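Local coordinates for putative kinase (Chloroflexus aurantiacus, PDB 2RHM), which is of unknown function but has the fold of P-loop nucleoside triphosphate hydrolases and is probably a kinase that binds a nucleotide, at residues 12-17 and 148-153; 33-38 and 81-86; 39-44 and 130-135; 117-122 and 142-147. All blocks are in the same frame, centred on the assembly; numbering follows the deposited sequence.

Interaction 1: residues 12-17 and 148-153; sequences GHPATG and RSRGDI. With BEZ (benzoic acid), chain G.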
loop_
_atom_site.group_PDB
_atom_site.type_symbol
_atom_site.label_atom_id
_atom_site.label_comp_id
_atom_site.label_asym_id
_atom_site.label_seq_id
_atom_site.Cartn_x
_atom_site.Cartn_y
_atom_site.Cartn_z
ATOM N N GLY B 12 0.087 15.029 12.820
ATOM C CA GLY B 12 -0.248 16.431 12.907
ATOM C C GLY B 12 -1.680 16.604 12.528
ATOM O O GLY B 12 -2.248 15.761 11.817
ATOM N N HIS B 13 -2.276 17.698 12.973
ATOM C CA HIS B 13 -3.598 18.044 12.480
ATOM C C HIS B 13 -3.543 18.389 10.970
ATOM O O HIS B 13 -2.486 18.664 10.422
ATOM C CB HIS B 13 -4.179 19.203 13.275
ATOM C CG HIS B 13 -4.659 18.819 14.631
ATOM N ND1 HIS B 13 -5.502 17.750 14.844
ATOM C CD2 HIS B 13 -4.444 19.381 15.844
ATOM C CE1 HIS B 13 -5.790 17.676 16.133
ATOM N NE2 HIS B 13 -5.164 18.656 16.762
ATOM N N PRO B 14 -4.691 18.331 10.278
ATOM C CA PRO B 14 -4.705 18.744 8.880
ATOM C C PRO B 14 -4.110 20.147 8.650
ATOM O O PRO B 14 -4.333 21.075 9.438
ATOM C CB PRO B 14 -6.192 18.698 8.539
ATOM C CG PRO B 14 -6.715 17.572 9.419
ATOM C CD PRO B 14 -6.006 17.827 10.712
ATOM N N ALA B 15 -3.301 20.253 7.602
ATOM C CA ALA B 15 -2.641 21.502 7.189
ATOM C C ALA B 15 -1.422 21.928 8.032
ATOM O O ALA B 15 -0.883 23.002 7.825
ATOM C CB ALA B 15 -3.657 22.651 7.041
ATOM N N THR B 16 -0.963 21.093 8.962
ATOM C CA THR B 16 0.208 21.437 9.770
ATOM C C THR B 16 1.577 21.270 9.088
ATOM O O THR B 16 2.608 21.543 9.713
ATOM C CB THR B 16 0.249 20.600 11.072
ATOM O OG1 THR B 16 0.143 19.210 10.753
ATOM C CG2 THR B 16 -0.891 21.012 12.013
ATOM N N GLY B 17 1.585 20.796 7.841
ATOM C CA GLY B 17 2.825 20.586 7.097
ATOM C C GLY B 17 3.265 19.133 7.003
ATOM O O GLY B 17 4.291 18.822 6.393
ATOM N N ARG B 148 -9.164 26.742 14.653
ATOM C CA ARG B 148 -8.454 27.869 15.236
ATOM C C ARG B 148 -8.165 27.712 16.734
ATOM O O ARG B 148 -7.133 28.178 17.219
ATOM C CB ARG B 148 -9.266 29.145 14.991
ATOM C CG ARG B 148 -8.467 30.425 15.038
ATOM C CD ARG B 148 -9.371 31.625 14.790
ATOM N N SER B 149 -9.060 27.043 17.456
ATOM C CA SER B 149 -8.932 26.882 18.909
ATOM C C SER B 149 -8.523 25.472 19.360
ATOM O O SER B 149 -8.583 25.159 20.544
ATOM C CB SER B 149 -10.275 27.216 19.545
ATOM O OG SER B 149 -11.252 26.284 19.115
ATOM N N ARG B 150 -8.088 24.631 18.432
ATOM C CA ARG B 150 -7.845 23.213 18.733
ATOM C C ARG B 150 -6.564 22.890 19.499
ATOM O O ARG B 150 -6.538 21.962 20.300
ATOM C CB ARG B 150 -7.864 22.404 17.434
ATOM C CG ARG B 150 -7.876 20.909 17.628
ATOM C CD ARG B 150 -8.675 20.256 16.545
ATOM N NE ARG B 150 -8.025 20.373 15.249
ATOM C CZ ARG B 150 -8.655 20.331 14.078
ATOM N NH1 ARG B 150 -9.983 20.227 14.010
ATOM N NH2 ARG B 150 -7.952 20.428 12.965
ATOM N N GLY B 151 -5.487 23.616 19.255
ATOM C CA GLY B 151 -4.224 23.232 19.882
ATOM C C GLY B 151 -3.616 22.024 19.188
ATOM O O GLY B 151 -4.197 21.455 18.250
ATOM N N ASP B 152 -2.458 21.615 19.677
ATOM C CA ASP B 152 -1.645 20.628 18.995
ATOM C C ASP B 152 -2.097 19.178 19.150
ATOM O O ASP B 152 -2.598 18.773 20.192
ATOM C CB ASP B 152 -0.209 20.809 19.436
ATOM C CG ASP B 152 0.294 22.210 19.158
ATOM O OD1 ASP B 152 -0.318 22.907 18.304
ATOM O OD2 ASP B 152 1.288 22.613 19.791
ATOM N N ILE B 153 -1.943 18.397 18.088
ATOM C CA ILE B 153 -2.391 17.019 18.125
ATOM C C ILE B 153 -1.580 16.245 19.153
ATOM O O ILE B 153 -0.350 16.386 19.229
ATOM C CB ILE B 153 -2.271 16.323 16.742
ATOM C CG1 ILE B 153 -3.164 15.097 16.669
ATOM C CG2 ILE B 153 -0.849 15.925 16.441
ATOM C CD1 ILE B 153 -3.296 14.535 15.265
HETATM C C BEZ G . -4.702 19.211 4.185
HETATM O O1 BEZ G . -3.842 19.693 3.410
HETATM O O2 BEZ G . -4.431 18.189 4.872
HETATM C C1 BEZ G . -6.046 19.860 4.288
HETATM C C2 BEZ G . -6.323 20.993 3.527
HETATM C C3 BEZ G . -7.572 21.587 3.623
HETATM C C4 BEZ G . -8.534 21.055 4.478
HETATM C C5 BEZ G . -8.244 19.925 5.243
HETATM C C6 BEZ G . -7.000 19.318 5.144
HETATM O O HOH W 1 -0.905 19.301 15.284
HETATM O O HOH W 2 -5.735 18.601 19.650
#

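Interaction 2: residues 33-38 and 81-86; sequences LLSKDA and IMESNF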
loop_
_atom_site.group_PDB
_atom_site.type_symbol
_atom_site.label_atom_id
_atom_site.label_comp_id
_atom_site.label_asym_id
_atom_site.label_seq_id
_atom_site.Cartn_x
_atom_site.Cartn_y
_atom_site.Cartn_z
ATOM N N LEU B 33 6.641 5.728 1.335
ATOM C CA LEU B 33 5.726 6.612 2.055
ATOM C C LEU B 33 4.286 6.170 1.865
ATOM O O LEU B 33 3.790 6.105 0.743
ATOM C CB LEU B 33 5.877 8.037 1.529
ATOM C CG LEU B 33 4.927 9.107 2.063
ATOM C CD1 LEU B 33 5.114 9.231 3.588
ATOM C CD2 LEU B 33 5.195 10.421 1.345
ATOM N N LEU B 34 3.622 5.882 2.979
ATOM C CA LEU B 34 2.198 5.563 2.982
ATOM C C LEU B 34 1.436 6.681 3.663
ATOM O O LEU B 34 1.669 6.965 4.828
ATOM C CB LEU B 34 1.977 4.242 3.701
ATOM C CG LEU B 34 2.890 3.088 3.300
ATOM C CD1 LEU B 34 2.587 1.922 4.219
ATOM C CD2 LEU B 34 2.704 2.679 1.858
ATOM N N SER B 35 0.548 7.345 2.936
ATOM C CA SER B 35 -0.180 8.509 3.420
ATOM C C SER B 35 -1.679 8.236 3.417
ATOM O O SER B 35 -2.208 7.780 2.405
ATOM C CB SER B 35 0.100 9.702 2.496
ATOM O OG SER B 35 -0.922 10.711 2.586
ATOM N N LYS B 36 -2.370 8.534 4.511
ATOM C CA LYS B 36 -3.809 8.257 4.570
ATOM C C LYS B 36 -4.536 8.992 3.452
ATOM O O LYS B 36 -5.336 8.398 2.724
ATOM C CB LYS B 36 -4.426 8.629 5.932
ATOM C CG LYS B 36 -5.932 8.364 5.984
ATOM C CD LYS B 36 -6.593 8.889 7.263
ATOM C CE LYS B 36 -6.686 10.384 7.300
ATOM N NZ LYS B 36 -7.568 10.864 8.417
ATOM N N ASP B 37 -4.263 10.282 3.304
ATOM C CA ASP B 37 -4.967 11.082 2.311
ATOM C C ASP B 37 -4.656 10.640 0.879
ATOM O O ASP B 37 -5.564 10.639 0.028
ATOM C CB ASP B 37 -4.718 12.574 2.528
ATOM C CG ASP B 37 -5.607 13.174 3.629
ATOM O OD1 ASP B 37 -6.522 12.511 4.162
ATOM O OD2 ASP B 37 -5.399 14.354 3.944
ATOM N N ALA B 38 -3.424 10.220 0.613
ATOM C CA ALA B 38 -3.089 9.701 -0.730
ATOM C C ALA B 38 -3.907 8.433 -1.041
ATOM O O ALA B 38 -4.418 8.273 -2.148
ATOM C CB ALA B 38 -1.588 9.434 -0.862
ATOM N N ILE B 81 7.778 5.202 6.088
ATOM C CA ILE B 81 7.157 6.385 6.650
ATOM C C ILE B 81 5.641 6.243 6.498
ATOM O O ILE B 81 5.132 5.909 5.405
ATOM C CB ILE B 81 7.606 7.649 5.906
ATOM C CG1 ILE B 81 9.140 7.798 5.932
ATOM C CG2 ILE B 81 6.897 8.872 6.490
ATOM C CD1 ILE B 81 9.658 8.660 4.789
HETATM N N MSE B 82 4.926 6.488 7.584
HETATM C CA MSE B 82 3.469 6.536 7.574
HETATM C C MSE B 82 3.047 7.945 7.987
HETATM O O MSE B 82 3.526 8.482 8.971
HETATM C CB MSE B 82 2.827 5.521 8.528
HETATM C CG MSE B 82 3.069 4.054 8.189
HETATM SE SE MSE B 82 2.301 2.867 9.556
HETATM C CE MSE B 82 0.531 3.737 9.471
ATOM N N GLU B 83 2.114 8.515 7.233
ATOM C CA GLU B 83 1.646 9.867 7.503
ATOM C C GLU B 83 0.130 9.913 7.574
ATOM O O GLU B 83 -0.561 9.439 6.662
ATOM C CB GLU B 83 2.161 10.815 6.425
ATOM C CG GLU B 83 1.643 12.235 6.569
ATOM C CD GLU B 83 0.315 12.464 5.822
ATOM O OE1 GLU B 83 0.258 12.273 4.584
ATOM O OE2 GLU B 83 -0.672 12.854 6.473
ATOM N N SER B 84 -0.377 10.479 8.669
ATOM C CA SER B 84 -1.808 10.700 8.854
ATOM C C SER B 84 -2.005 11.639 10.036
ATOM O O SER B 84 -1.054 11.952 10.751
ATOM C CB SER B 84 -2.515 9.385 9.164
ATOM O OG SER B 84 -3.926 9.559 9.136
ATOM N N ASN B 85 -3.241 12.074 10.253
ATOM C CA ASN B 85 -3.574 12.756 11.495
ATOM C C ASN B 85 -3.977 11.657 12.489
ATOM O O ASN B 85 -5.147 11.435 12.760
ATOM C CB ASN B 85 -4.642 13.839 11.296
ATOM C CG ASN B 85 -5.921 13.324 10.685
ATOM O OD1 ASN B 85 -5.908 12.502 9.760
ATOM N ND2 ASN B 85 -7.055 13.856 11.168
ATOM N N PHE B 86 -2.973 10.968 13.021
ATOM C CA PHE B 86 -3.213 9.809 13.884
ATOM C C PHE B 86 -3.930 10.180 15.184
ATOM O O PHE B 86 -3.709 11.263 15.763
ATOM C CB PHE B 86 -1.909 9.094 14.213
ATOM C CG PHE B 86 -1.257 8.432 13.046
ATOM C CD1 PHE B 86 -1.714 7.209 12.586
ATOM C CD2 PHE B 86 -0.173 9.014 12.406
ATOM C CE1 PHE B 86 -1.094 6.570 11.521
ATOM C CE2 PHE B 86 0.439 8.389 11.336
ATOM C CZ PHE B 86 -0.021 7.177 10.891
HETATM O O HOH W 3 -5.964 9.412 11.083
HETATM O O HOH W 4 -3.064 11.867 5.536
#

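Interaction 3: residues 39-44 and 130-135; sequences FKEVMF and ARHPGH. With BEZ (benzoic acid), chain G.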
loop_
_atom_site.group_PDB
_atom_site.type_symbol
_atom_site.label_atom_id
_atom_site.label_comp_id
_atom_site.label_asym_id
_atom_site.label_seq_id
_atom_site.Cartn_x
_atom_site.Cartn_y
_atom_site.Cartn_z
ATOM N N PHE B 39 -4.047 7.558 -0.054
ATOM C CA PHE B 39 -4.832 6.336 -0.188
ATOM C C PHE B 39 -6.320 6.680 -0.416
ATOM O O PHE B 39 -6.997 6.060 -1.247
ATOM C CB PHE B 39 -4.665 5.458 1.070
ATOM C CG PHE B 39 -3.414 4.605 1.085
ATOM C CD1 PHE B 39 -2.209 5.044 0.552
ATOM C CD2 PHE B 39 -3.432 3.381 1.716
ATOM C CE1 PHE B 39 -1.079 4.232 0.593
ATOM C CE2 PHE B 39 -2.316 2.567 1.752
ATOM C CZ PHE B 39 -1.141 2.995 1.200
ATOM N N LYS B 40 -6.824 7.677 0.321
ATOM C CA LYS B 40 -8.204 8.110 0.181
ATOM C C LYS B 40 -8.452 8.584 -1.239
ATOM O O LYS B 40 -9.467 8.229 -1.847
ATOM C CB LYS B 40 -8.552 9.227 1.150
ATOM C CG LYS B 40 -8.516 8.850 2.634
ATOM C CD LYS B 40 -9.042 10.000 3.541
ATOM C CE LYS B 40 -10.502 10.382 3.241
ATOM N NZ LYS B 40 -10.971 11.479 4.168
ATOM N N GLU B 41 -7.516 9.369 -1.766
ATOM C CA GLU B 41 -7.642 9.894 -3.129
ATOM C C GLU B 41 -7.657 8.803 -4.208
ATOM O O GLU B 41 -8.430 8.887 -5.165
ATOM C CB GLU B 41 -6.599 10.974 -3.383
ATOM C CG GLU B 41 -6.901 12.177 -2.499
ATOM C CD GLU B 41 -5.871 13.253 -2.533
ATOM O OE1 GLU B 41 -5.175 13.392 -3.561
ATOM O OE2 GLU B 41 -5.798 13.979 -1.522
ATOM N N VAL B 42 -6.844 7.766 -4.031
ATOM C CA VAL B 42 -6.879 6.625 -4.940
ATOM C C VAL B 42 -8.291 6.013 -4.875
ATOM O O VAL B 42 -8.888 5.708 -5.899
ATOM C CB VAL B 42 -5.814 5.566 -4.586
ATOM C CG1 VAL B 42 -5.993 4.336 -5.430
ATOM C CG2 VAL B 42 -4.404 6.137 -4.774
HETATM N N MSE B 43 -8.841 5.868 -3.672
HETATM C CA MSE B 43 -10.183 5.331 -3.543
HETATM C C MSE B 43 -11.276 6.226 -4.114
HETATM O O MSE B 43 -12.218 5.714 -4.712
HETATM C CB MSE B 43 -10.486 4.940 -2.105
HETATM C CG MSE B 43 -9.849 3.619 -1.784
HETATM SE SE MSE B 43 -10.316 2.970 -0.000
HETATM C CE MSE B 43 -9.373 3.829 0.639
ATOM N N PHE B 44 -11.174 7.538 -3.926
ATOM C CA PHE B 44 -12.182 8.441 -4.483
ATOM C C PHE B 44 -12.151 8.355 -6.012
ATOM O O PHE B 44 -13.190 8.375 -6.676
ATOM C CB PHE B 44 -11.919 9.891 -4.067
ATOM C CG PHE B 44 -12.163 10.204 -2.609
ATOM C CD1 PHE B 44 -13.246 9.697 -1.915
ATOM C CD2 PHE B 44 -11.320 11.089 -1.945
ATOM C CE1 PHE B 44 -13.460 10.041 -0.588
ATOM C CE2 PHE B 44 -11.533 11.426 -0.623
ATOM C CZ PHE B 44 -12.591 10.910 0.059
ATOM N N ALA B 130 -5.966 22.485 -4.634
ATOM C CA ALA B 130 -4.867 21.597 -4.274
ATOM C C ALA B 130 -5.412 20.365 -3.541
ATOM O O ALA B 130 -4.835 19.282 -3.599
ATOM C CB ALA B 130 -3.864 22.342 -3.395
ATOM N N ARG B 131 -6.532 20.555 -2.853
ATOM C CA ARG B 131 -7.199 19.514 -2.092
ATOM C C ARG B 131 -8.229 18.760 -2.973
ATOM O O ARG B 131 -9.069 19.377 -3.635
ATOM C CB ARG B 131 -7.868 20.201 -0.899
ATOM C CG ARG B 131 -8.437 19.326 0.169
ATOM C CD ARG B 131 -7.375 18.539 0.885
ATOM N NE ARG B 131 -7.967 17.749 1.944
ATOM C CZ ARG B 131 -7.316 16.819 2.626
ATOM N NH1 ARG B 131 -6.050 16.538 2.335
ATOM N NH2 ARG B 131 -7.947 16.156 3.581
ATOM N N HIS B 132 -8.149 17.429 -2.996
ATOM C CA HIS B 132 -9.090 16.602 -3.749
ATOM C C HIS B 132 -10.493 16.914 -3.214
ATOM O O HIS B 132 -10.686 16.962 -1.995
ATOM C CB HIS B 132 -8.785 15.111 -3.546
ATOM C CG HIS B 132 -9.494 14.206 -4.503
ATOM N ND1 HIS B 132 -10.864 14.042 -4.502
ATOM C CD2 HIS B 132 -9.023 13.401 -5.485
ATOM C CE1 HIS B 132 -11.207 13.194 -5.451
ATOM N NE2 HIS B 132 -10.107 12.789 -6.064
ATOM N N PRO B 133 -11.470 17.136 -4.112
ATOM C CA PRO B 133 -12.806 17.514 -3.646
ATOM C C PRO B 133 -13.547 16.439 -2.842
ATOM O O PRO B 133 -14.444 16.768 -2.074
ATOM C CB PRO B 133 -13.560 17.783 -4.953
ATOM C CG PRO B 133 -12.850 16.953 -5.976
ATOM C CD PRO B 133 -11.415 17.052 -5.583
ATOM N N GLY B 134 -13.177 15.172 -3.008
ATOM C CA GLY B 134 -13.874 14.076 -2.331
ATOM C C GLY B 134 -13.730 14.075 -0.820
ATOM O O GLY B 134 -14.537 13.459 -0.117
ATOM N N HIS B 135 -12.717 14.775 -0.321
ATOM C CA HIS B 135 -12.440 14.838 1.115
ATOM C C HIS B 135 -13.578 15.519 1.852
ATOM O O HIS B 135 -13.830 15.219 3.030
ATOM C CB HIS B 135 -11.135 15.577 1.402
ATOM C CG HIS B 135 -9.907 14.840 0.985
ATOM N ND1 HIS B 135 -9.497 13.664 1.583
ATOM C CD2 HIS B 135 -8.974 15.134 0.053
ATOM C CE1 HIS B 135 -8.363 13.271 1.031
ATOM N NE2 HIS B 135 -8.020 14.147 0.106
HETATM C C BEZ G . -4.702 19.211 4.185
HETATM O O1 BEZ G . -3.842 19.693 3.410
HETATM O O2 BEZ G . -4.431 18.189 4.872
HETATM C C1 BEZ G . -6.046 19.860 4.288
HETATM C C2 BEZ G . -6.323 20.993 3.527
HETATM C C3 BEZ G . -7.572 21.587 3.623
HETATM C C4 BEZ G . -8.534 21.055 4.478
HETATM C C5 BEZ G . -8.244 19.925 5.243
HETATM C C6 BEZ G . -7.000 19.318 5.144
HETATM O O HOH W 5 -5.786 16.435 -1.662
#

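Interaction 4: residues 117-122 and 142-147; sequences VLVERI and ADLELV. With BEZ (benzoic acid), chain G.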
loop_
_atom_site.group_PDB
_atom_site.type_symbol
_atom_site.label_atom_id
_atom_site.label_comp_id
_atom_site.label_asym_id
_atom_site.label_seq_id
_atom_site.Cartn_x
_atom_site.Cartn_y
_atom_site.Cartn_z
ATOM N N VAL B 117 -2.776 30.377 11.043
ATOM C CA VAL B 117 -2.082 29.839 9.879
ATOM C C VAL B 117 -2.817 28.626 9.306
ATOM O O VAL B 117 -2.957 28.510 8.099
ATOM C CB VAL B 117 -0.598 29.512 10.203
ATOM C CG1 VAL B 117 -0.019 28.510 9.217
ATOM C CG2 VAL B 117 0.202 30.814 10.218
ATOM N N LEU B 118 -3.297 27.738 10.171
ATOM C CA LEU B 118 -4.018 26.561 9.724
ATOM C C LEU B 118 -5.287 26.966 8.974
ATOM O O LEU B 118 -5.605 26.383 7.933
ATOM C CB LEU B 118 -4.350 25.630 10.912
ATOM C CG LEU B 118 -3.145 24.957 11.602
ATOM C CD1 LEU B 118 -3.588 24.082 12.779
ATOM C CD2 LEU B 118 -2.358 24.130 10.629
ATOM N N VAL B 119 -5.997 27.972 9.483
ATOM C CA VAL B 119 -7.228 28.414 8.819
ATOM C C VAL B 119 -6.911 28.965 7.422
ATOM O O VAL B 119 -7.592 28.615 6.459
ATOM C CB VAL B 119 -8.037 29.423 9.656
ATOM C CG1 VAL B 119 -9.137 30.077 8.802
ATOM C CG2 VAL B 119 -8.673 28.733 10.869
ATOM N N GLU B 120 -5.869 29.785 7.305
ATOM C CA GLU B 120 -5.444 30.311 5.999
ATOM C C GLU B 120 -5.148 29.195 4.990
ATOM O O GLU B 120 -5.576 29.271 3.833
ATOM C CB GLU B 120 -4.208 31.198 6.150
ATOM N N ARG B 121 -4.439 28.151 5.436
ATOM C CA ARG B 121 -4.052 27.051 4.566
ATOM C C ARG B 121 -5.231 26.224 4.116
ATOM O O ARG B 121 -5.352 25.885 2.938
ATOM C CB ARG B 121 -3.064 26.127 5.275
ATOM C CG ARG B 121 -1.713 26.714 5.435
ATOM C CD ARG B 121 -0.805 25.820 6.256
ATOM N NE ARG B 121 0.471 26.493 6.460
ATOM C CZ ARG B 121 1.409 26.111 7.313
ATOM N NH1 ARG B 121 1.239 25.034 8.073
ATOM N NH2 ARG B 121 2.527 26.818 7.406
ATOM N N ILE B 122 -6.095 25.878 5.061
ATOM C CA ILE B 122 -7.275 25.087 4.752
ATOM C C ILE B 122 -8.086 25.785 3.667
ATOM O O ILE B 122 -8.448 25.174 2.658
ATOM C CB ILE B 122 -8.128 24.860 6.019
ATOM C CG1 ILE B 122 -7.444 23.832 6.912
ATOM C CG2 ILE B 122 -9.532 24.377 5.666
ATOM C CD1 ILE B 122 -8.098 23.664 8.245
ATOM N N ALA B 142 -18.005 27.400 11.863
ATOM C CA ALA B 142 -17.802 26.657 13.103
ATOM C C ALA B 142 -16.572 25.764 12.985
ATOM O O ALA B 142 -15.734 25.731 13.879
ATOM C CB ALA B 142 -19.015 25.828 13.431
ATOM N N ASP B 143 -16.471 25.045 11.872
ATOM C CA ASP B 143 -15.315 24.182 11.612
ATOM C C ASP B 143 -14.007 24.960 11.724
ATOM O O ASP B 143 -13.062 24.519 12.378
ATOM C CB ASP B 143 -15.418 23.558 10.217
ATOM C CG ASP B 143 -16.489 22.482 10.127
ATOM O OD1 ASP B 143 -16.537 21.611 11.021
ATOM O OD2 ASP B 143 -17.257 22.486 9.140
ATOM N N LEU B 144 -13.961 26.131 11.097
ATOM C CA LEU B 144 -12.762 26.965 11.144
ATOM C C LEU B 144 -12.456 27.510 12.548
ATOM O O LEU B 144 -11.290 27.625 12.911
ATOM C CB LEU B 144 -12.864 28.092 10.120
ATOM C CG LEU B 144 -12.940 27.583 8.674
ATOM C CD1 LEU B 144 -13.379 28.696 7.749
ATOM C CD2 LEU B 144 -11.617 26.994 8.215
ATOM N N GLU B 145 -13.477 27.829 13.346
ATOM C CA GLU B 145 -13.220 28.272 14.726
ATOM C C GLU B 145 -12.717 27.085 15.564
ATOM O O GLU B 145 -11.883 27.254 16.443
ATOM C CB GLU B 145 -14.450 28.913 15.373
ATOM C CG GLU B 145 -14.139 29.625 16.683
ATOM N N LEU B 146 -13.221 25.883 15.286
ATOM C CA LEU B 146 -12.692 24.675 15.939
ATOM C C LEU B 146 -11.223 24.455 15.546
ATOM O O LEU B 146 -10.389 24.142 16.382
ATOM C CB LEU B 146 -13.533 23.437 15.588
ATOM C CG LEU B 146 -14.966 23.394 16.139
ATOM C CD1 LEU B 146 -15.775 22.300 15.463
ATOM C CD2 LEU B 146 -14.965 23.208 17.638
ATOM N N VAL B 147 -10.908 24.616 14.266
ATOM C CA VAL B 147 -9.525 24.525 13.805
ATOM C C VAL B 147 -8.645 25.524 14.543
ATOM O O VAL B 147 -7.534 25.197 14.985
ATOM C CB VAL B 147 -9.425 24.794 12.289
ATOM C CG1 VAL B 147 -7.992 25.135 11.872
ATOM C CG2 VAL B 147 -9.953 23.589 11.513
HETATM C C BEZ G . -4.702 19.211 4.185
HETATM O O1 BEZ G . -3.842 19.693 3.410
HETATM O O2 BEZ G . -4.431 18.189 4.872
HETATM C C1 BEZ G . -6.046 19.860 4.288
HETATM C C2 BEZ G . -6.323 20.993 3.527
HETATM C C3 BEZ G . -7.572 21.587 3.623
HETATM C C4 BEZ G . -8.534 21.055 4.478
HETATM C C5 BEZ G . -8.244 19.925 5.243
HETATM C C6 BEZ G . -7.000 19.318 5.144
#

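Interaction 1: residues 12-17 and 148-153
Gly12 and Ile153 bring the two backbones closest, their CA atoms 5.7 Å apart, where the loop 12-17, with a type II turn from His13 to Thr16, meets the chain leaving helix 141-149. The imidazole of His13 is held between two side chains of 148-153. Ile153 CB stands over the centre of one face, 3.7 Å from the ring centroid and 9° off its normal, a CH-pi contact. Arg150 covers the opposite face: its NE lies over the ring centre, 3.6 Å from His13 CE1, and its CD makes a second, more slanted CH-pi contact. The guanidinium is tilted by 49° to the imidazole, so the two planes do not stack. Arg150 reaches this place because its chain bends at chi2 and again at chi3 (68°). At the ring edge, Gly151 O comes to 3.2 Å from His13 CD2. A water lying in the ring plane, 2.9 Å from His13 NE2, donates to Asp152 O, and another accepts from both His13 N and Ile153 N. Ile153 CG2 packs on Gly12 CA at 3.6 Å. Within the turn, His13 O accepts from Thr16 N and, at 2.7 Å, from Thr16 OG1. The loop, consistent with a Walker A P-loop, joins strand 6-12 to helix 18-29, with helix 115-127 against Ala15 and Thr16, and Arg110 of strand 105-112 bonded to Ile153 O.

Interaction 2: residues 33-38 and 81-86
The carboxylate of Glu83 and the amide of Asn85 are the flat groups that meet segment 33-38. Ser35 OG donates to Glu83 OE1 at 2.8 Å, on the syn side and 32° out of the carboxylate plane, while Lys36 NZ meets Asn85 OD1 at 2.7 Å in the amide plane, on a lone pair. The Phe86 ring has Ser84 CB over the centre of one face and Met82 O at its edge. Lys36 is bent at chi3 (72°), which places CE beside Ser84 OG, 3.4 Å away. Glu83 OE2 is salt-bridged to Lys18 and takes a further bond from a water that also accepts from Asp37 N, so both carboxylate oxygens are occupied. Ser35 OG also accepts from Ala38 N at 3.2 Å and caps helix 36-47. Further back, on the face of Ser35 and Glu83, Leu33 CD1 presses tightly on Ile81 CG2 at 3.4 Å. Leu34 N to Ile81 O, Glu83 N to Leu34 O and Lys36 N to Glu83 O form the parallel ladder, the strand axes 15° apart. A parallel strand ending in an acid paired with the lysine of a probable P-loop, here Glu83 with Lys18, is consistent with a P-loop NTPase fold.

Interaction 3: residues 39-44 and 130-135
One face of the Phe44 ring is overlapped by Gly134, whose CA sits 4.0 Å from the ring centroid, with Gly134 C nearer the rim. The fit is close, since a side chain at Gly134 would run into Phe44 CD2. In a T-shaped pair Phe44 turns its edge to the face of His135, planes at 85°, with CE2 3.7 Å from His135 ND1. Arg131 NH2 lies over the opposite face of that imidazole. His135 NE2 donates to Glu41 OE2 at 2.8 Å in a nearly straight bond (177°), in the plane of the imidazole and on the anti side of the carboxylate, tilted 22° out of its plane. Glu41 CG and CD pack on His132 CB at 3.6 Å, and the His132 ring is fixed by Gly134 N donating to ND1 and by Asp45 at NE2. An alanine in place of His135 would probably leave Glu41 OE2 without its imidazole donor and open a gap between Phe44 and the Arg131 guanidinium. Arg131 turns its other face to the benzoic acid and is salt-bridged to Asp37 and Asp137. This aromatic cluster, with its His-carboxylate bond, ties helix 36-47 to the loop that brings Arg131 into the benzoic acid pocket.

Interaction 4: residues 117-122 and 142-147
Ile122 holds CG1 anti to its carbonyl carbon (chi1 -74°), and an extended chi2 of 173° carries CD1 out toward Val147, whose CG2 is likewise anti to its own carbonyl carbon. The two side chains meet tip to tip, Ile122 CD1 3.8 Å from Val147 CG2. Val147 is the central residue of the contact: while CG2 faces Ile122, its CG1 packs on Val119 CG2 and on Leu118 CB, each at 3.8 Å. Leu144 completes the patch. Its CD2 lies 4.0 Å from Val119 CG1, the two side chains crossing at a slant, and makes a longer contact with Ile122 CG2. Val119 CG2 also rests against the backbone, 3.5 Å from Leu144 O. Helices 115-127 and 141-149 run in roughly opposing directions, their segment axes 139° apart and 9.4 Å at closest approach, a spacing filled by branched side chains. Ile122 has a second role, because its CG2 lies 3.7 Å from C4 of the benzoic acid ring. An alanine here would probably open a gap beside Val147 CG2 and leave that side of the ligand ring more loosely packed, with CB alone reaching it. On the same helix Arg121 hydrogen-bonds to Ala15 O, in the loop that resembles a P-loop, and to Thr167 O. Every side-chain atom meeting across the helices is a carbon, so the pairing rests on shape and buried apolar surface.

How the interactions relate
Interaction 1 closes the longest loop of the four, and the other three are nested inside it; interactions 2 and 3 cross, as do 3 and 4, while 2 comes before 4. Interactions 1 and 4 lie 9 Å apart between centres, share helix 141-149 and are joined by Arg121 on Ala15 O. Interactions 2 and 3, 13 Å apart, share helix 36-47, are linked by the Asp37-Arg131 salt bridge and both reach the second subunit. Interaction 2 sits in the parallel sheet near the middle of the chain, its Asn85 packing on Gly12. Interactions 1, 3 and 4 touch the benzoic acid, which marks a pocket lined by the P-loop-like turn, Arg131 of the 130-135 loop and helix 115-127.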